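Local coordinates for glycerophosphodiester phosphodiesterase (Thermotoga maritima, PDB 1O1Z), which belongs to the glycerophosphodiester phosphodiesterase family of TIM-barrel proteins and binds a sodium ion in the crystal, at residues Leu46-Val58 against Asp87-Asn99. Sequence-based numbering, arbitrary orientation.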
# COMPACT_ATOMS: atom_id res chain seq x y z
N LEU A 46 3.43 -2.22 1.03
CA LEU A 46 3.92 -2.71 2.31
C LEU A 46 3.45 -1.80 3.43
O LEU A 46 2.95 -0.71 3.18
CB LEU A 46 5.43 -2.85 2.27
CG LEU A 46 6.26 -1.61 1.96
CD1 LEU A 46 6.38 -0.67 3.17
CD2 LEU A 46 7.64 -2.00 1.48
N ASP A 47 3.62 -2.25 4.67
CA ASP A 47 3.10 -1.60 5.85
C ASP A 47 4.23 -1.23 6.78
O ASP A 47 5.09 -2.06 7.01
CB ASP A 47 2.21 -2.58 6.60
CG ASP A 47 1.18 -3.18 5.69
OD1 ASP A 47 1.25 -4.39 5.32
OD2 ASP A 47 0.30 -2.43 5.20
N VAL A 48 4.22 0.00 7.32
CA VAL A 48 5.30 0.47 8.18
C VAL A 48 4.84 0.92 9.56
O VAL A 48 3.76 1.51 9.73
CB VAL A 48 6.17 1.59 7.53
CG1 VAL A 48 6.89 1.06 6.32
CG2 VAL A 48 5.37 2.84 7.21
N ARG A 49 5.72 0.64 10.53
CA ARG A 49 5.53 0.93 11.94
C ARG A 49 6.89 1.27 12.56
O ARG A 49 7.93 1.12 11.91
CB ARG A 49 5.00 -0.30 12.67
CG ARG A 49 3.60 -0.70 12.23
CD ARG A 49 3.09 -1.89 13.02
NE ARG A 49 1.72 -2.16 12.68
CZ ARG A 49 0.66 -1.59 13.21
NH1 ARG A 49 0.76 -0.67 14.18
NH2 ARG A 49 -0.56 -1.95 12.80
N LEU A 50 6.88 1.71 13.80
CA LEU A 50 8.13 1.97 14.52
C LEU A 50 8.50 0.89 15.51
O LEU A 50 7.67 0.37 16.26
CB LEU A 50 8.07 3.25 15.33
CG LEU A 50 8.00 4.56 14.61
CD1 LEU A 50 8.11 5.68 15.66
CD2 LEU A 50 9.05 4.69 13.53
N SER A 51 9.81 0.61 15.53
CA SER A 51 10.41 -0.20 16.57
C SER A 51 10.64 0.64 17.81
O SER A 51 10.45 1.87 17.81
CB SER A 51 11.76 -0.75 16.07
OG SER A 51 12.66 0.34 15.88
N LYS A 52 11.08 -0.03 18.87
CA LYS A 52 11.33 0.64 20.14
C LYS A 52 12.38 1.73 20.00
O LYS A 52 12.30 2.77 20.68
CB LYS A 52 11.77 -0.34 21.21
CG LYS A 52 12.01 0.35 22.56
CD LYS A 52 11.87 -0.60 23.72
CE LYS A 52 12.05 0.12 25.05
NZ LYS A 52 12.32 -0.84 26.16
N ASP A 53 13.40 1.45 19.17
CA ASP A 53 14.49 2.40 18.90
C ASP A 53 14.20 3.40 17.77
O ASP A 53 15.11 4.10 17.29
CB ASP A 53 15.87 1.70 18.75
CG ASP A 53 15.92 0.55 17.72
OD1 ASP A 53 14.91 -0.06 17.31
OD2 ASP A 53 17.02 0.14 17.26
N GLY A 54 12.93 3.47 17.35
CA GLY A 54 12.46 4.53 16.49
C GLY A 54 12.79 4.35 15.02
O GLY A 54 12.81 5.31 14.24
N LYS A 55 13.04 3.09 14.64
CA LYS A 55 13.36 2.77 13.27
C LYS A 55 12.11 2.27 12.56
O LYS A 55 11.21 1.71 13.19
CB LYS A 55 14.45 1.69 13.21
CG LYS A 55 15.72 2.02 14.04
CD LYS A 55 16.33 3.34 13.69
CE LYS A 55 17.71 3.49 14.34
NZ LYS A 55 18.23 4.88 14.20
N VAL A 56 12.07 2.48 11.24
CA VAL A 56 10.90 2.14 10.43
C VAL A 56 11.01 0.68 10.03
O VAL A 56 11.91 0.31 9.25
CB VAL A 56 10.75 3.02 9.21
CG1 VAL A 56 9.48 2.64 8.45
CG2 VAL A 56 10.68 4.48 9.61
N VAL A 57 10.11 -0.12 10.58
CA VAL A 57 10.03 -1.57 10.36
C VAL A 57 8.81 -1.90 9.50
O VAL A 57 7.81 -1.22 9.55
CB VAL A 57 9.93 -2.30 11.73
CG1 VAL A 57 9.52 -3.77 11.60
CG2 VAL A 57 11.28 -2.16 12.44
N VAL A 58 8.91 -2.98 8.73
CA VAL A 58 7.83 -3.41 7.84
C VAL A 58 7.02 -4.51 8.56
O VAL A 58 7.49 -5.63 8.75
CB VAL A 58 8.37 -3.89 6.50
CG1 VAL A 58 7.21 -4.34 5.59
CG2 VAL A 58 9.19 -2.80 5.82
N ASP A 87 14.20 -14.71 13.30
CA ASP A 87 15.42 -15.17 12.60
C ASP A 87 15.67 -14.47 11.29
O ASP A 87 15.93 -15.07 10.24
CB ASP A 87 15.46 -16.68 12.44
CG ASP A 87 16.89 -17.23 12.45
OD1 ASP A 87 17.81 -16.57 13.06
OD2 ASP A 87 17.15 -18.32 11.89
N GLY A 88 15.59 -13.15 11.35
CA GLY A 88 16.00 -12.30 10.27
C GLY A 88 14.92 -12.01 9.27
O GLY A 88 15.20 -11.30 8.32
N LYS A 89 13.69 -12.52 9.46
CA LYS A 89 12.67 -12.37 8.41
C LYS A 89 12.05 -10.98 8.39
O LYS A 89 11.65 -10.50 7.33
CB LYS A 89 11.57 -13.43 8.55
CG LYS A 89 12.09 -14.80 8.22
CD LYS A 89 11.00 -15.85 8.34
CE LYS A 89 11.50 -17.24 7.91
NZ LYS A 89 12.54 -17.78 8.83
N ILE A 90 11.94 -10.33 9.54
CA ILE A 90 11.39 -8.98 9.55
C ILE A 90 12.41 -8.05 8.94
O ILE A 90 13.61 -8.22 9.13
CB ILE A 90 10.99 -8.53 10.95
CG1 ILE A 90 10.08 -7.31 10.86
CG2 ILE A 90 12.20 -8.27 11.82
CD1 ILE A 90 9.42 -6.97 12.22
N THR A 91 11.95 -7.08 8.15
CA THR A 91 12.81 -6.14 7.50
C THR A 91 12.45 -4.69 7.80
O THR A 91 11.45 -4.41 8.43
CB THR A 91 12.87 -6.44 5.98
OG1 THR A 91 13.92 -5.70 5.34
CG2 THR A 91 11.62 -6.06 5.26
N THR A 92 13.34 -3.80 7.41
CA THR A 92 13.16 -2.37 7.62
C THR A 92 12.89 -1.71 6.29
O THR A 92 13.22 -2.24 5.22
CB THR A 92 14.39 -1.75 8.22
OG1 THR A 92 15.51 -1.91 7.34
CG2 THR A 92 14.79 -2.47 9.54
N LEU A 93 12.29 -0.53 6.33
CA LEU A 93 12.06 0.20 5.09
C LEU A 93 13.37 0.50 4.36
O LEU A 93 13.45 0.37 3.14
CB LEU A 93 11.25 1.47 5.39
CG LEU A 93 10.88 2.28 4.16
CD1 LEU A 93 9.97 1.44 3.23
CD2 LEU A 93 10.19 3.57 4.60
N LYS A 94 14.40 0.88 5.12
CA LYS A 94 15.73 1.07 4.56
C LYS A 94 16.20 -0.13 3.72
O LYS A 94 16.72 0.03 2.58
CB LYS A 94 16.73 1.35 5.68
CG LYS A 94 18.21 1.38 5.25
CD LYS A 94 19.11 1.75 6.43
CE LYS A 94 20.59 1.74 6.03
NZ LYS A 94 21.07 0.36 5.72
N GLU A 95 16.05 -1.33 4.27
CA GLU A 95 16.45 -2.56 3.57
C GLU A 95 15.62 -2.83 2.31
O GLU A 95 16.15 -3.31 1.29
CB GLU A 95 16.40 -3.74 4.54
CG GLU A 95 17.47 -3.66 5.60
CD GLU A 95 17.38 -4.75 6.63
OE1 GLU A 95 16.32 -4.91 7.28
OE2 GLU A 95 18.40 -5.45 6.81
N VAL A 96 14.33 -2.51 2.34
CA VAL A 96 13.51 -2.67 1.14
C VAL A 96 14.05 -1.79 0.02
O VAL A 96 14.18 -2.24 -1.12
CB VAL A 96 12.03 -2.38 1.42
CG1 VAL A 96 11.23 -2.48 0.15
CG2 VAL A 96 11.49 -3.35 2.46
N PHE A 97 14.38 -0.54 0.35
CA PHE A 97 14.90 0.39 -0.67
C PHE A 97 16.21 -0.14 -1.27
O PHE A 97 16.45 0.06 -2.45
CB PHE A 97 15.16 1.78 -0.07
CG PHE A 97 13.94 2.60 0.26
CD1 PHE A 97 12.65 2.19 -0.03
CD2 PHE A 97 14.11 3.83 0.86
CE1 PHE A 97 11.56 3.01 0.29
CE2 PHE A 97 13.03 4.63 1.16
CZ PHE A 97 11.78 4.22 0.87
N GLU A 98 17.03 -0.81 -0.46
CA GLU A 98 18.29 -1.38 -0.95
C GLU A 98 18.09 -2.56 -1.90
O GLU A 98 18.99 -2.89 -2.68
CB GLU A 98 19.15 -1.81 0.26
CG GLU A 98 19.68 -0.62 1.03
CD GLU A 98 20.26 -0.96 2.41
OE1 GLU A 98 20.21 -2.13 2.83
OE2 GLU A 98 20.76 -0.02 3.06
N ASN A 99 16.93 -3.20 -1.84
CA ASN A 99 16.64 -4.43 -2.58
C ASN A 99 15.58 -4.35 -3.69
O ASN A 99 15.36 -5.33 -4.43
CB ASN A 99 16.31 -5.53 -1.57
CG ASN A 99 17.53 -5.96 -0.80
OD1 ASN A 99 18.38 -6.68 -1.35
ND2 ASN A 99 17.67 -5.50 0.44
O HOH W 1 13.98 1.72 7.94
O HOH W 2 9.20 -7.35 7.45
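Val-56 to Val-58 pair by their backbones with Thr-91 to Leu-93. Val-58 N donates to Thr-91 O at 2.9 Å. Leu-93 N donates to Val-56 O at 3.1 Å, nearly straight at hydrogen (162°). This donor stands above the carbonyl plane, 38° out of it. The two bonds flank a single beta bridge between Val-57 and Thr-92. Two waters add links beside the bridge: one accepts from Lys-94 N and donates to Val-56 O, the other accepts from Thr-91 N and donates to Val-58 O. Val-56 O is thus gripped by a backbone N-H and a water.

The bridged Thr-92 is also the N-cap of helix 93-99 and forms a capping box with Glu-95. Thr-92 OG1 accepts from Glu-95 N (3.2 Å), and Thr-92 N returns a bond to the anti lone pair of Glu-95 OE1, an oxygen that also has a salt bridge to Lys-83. In the TIM barrel, strand 43-50 lies beside strand 105-110, with helix 93-99 preceding the latter; strand 56-58 folds back antiparallel on 43-50.

Apolar side chains meet between helix and strands. With its CG anti to the backbone N (chi1 -177°), Leu-93 lies alongside Val-56, Leu-93 CB 3.7 Å from Val-56 CG1. The Leu-93 and Leu-46 side chains cross at about a right angle, their CD1 atoms 4.2 Å apart. Leu-46 CD2 meets Val-96 CG1 tip to tip at 3.9 Å, while Phe-33 of helix 30-38 touches both residues. On the other face of strand 56-58, Ile-90 CD1 presses on Val-57 CG1 at 3.3 Å, tighter than usual van der Waals contact.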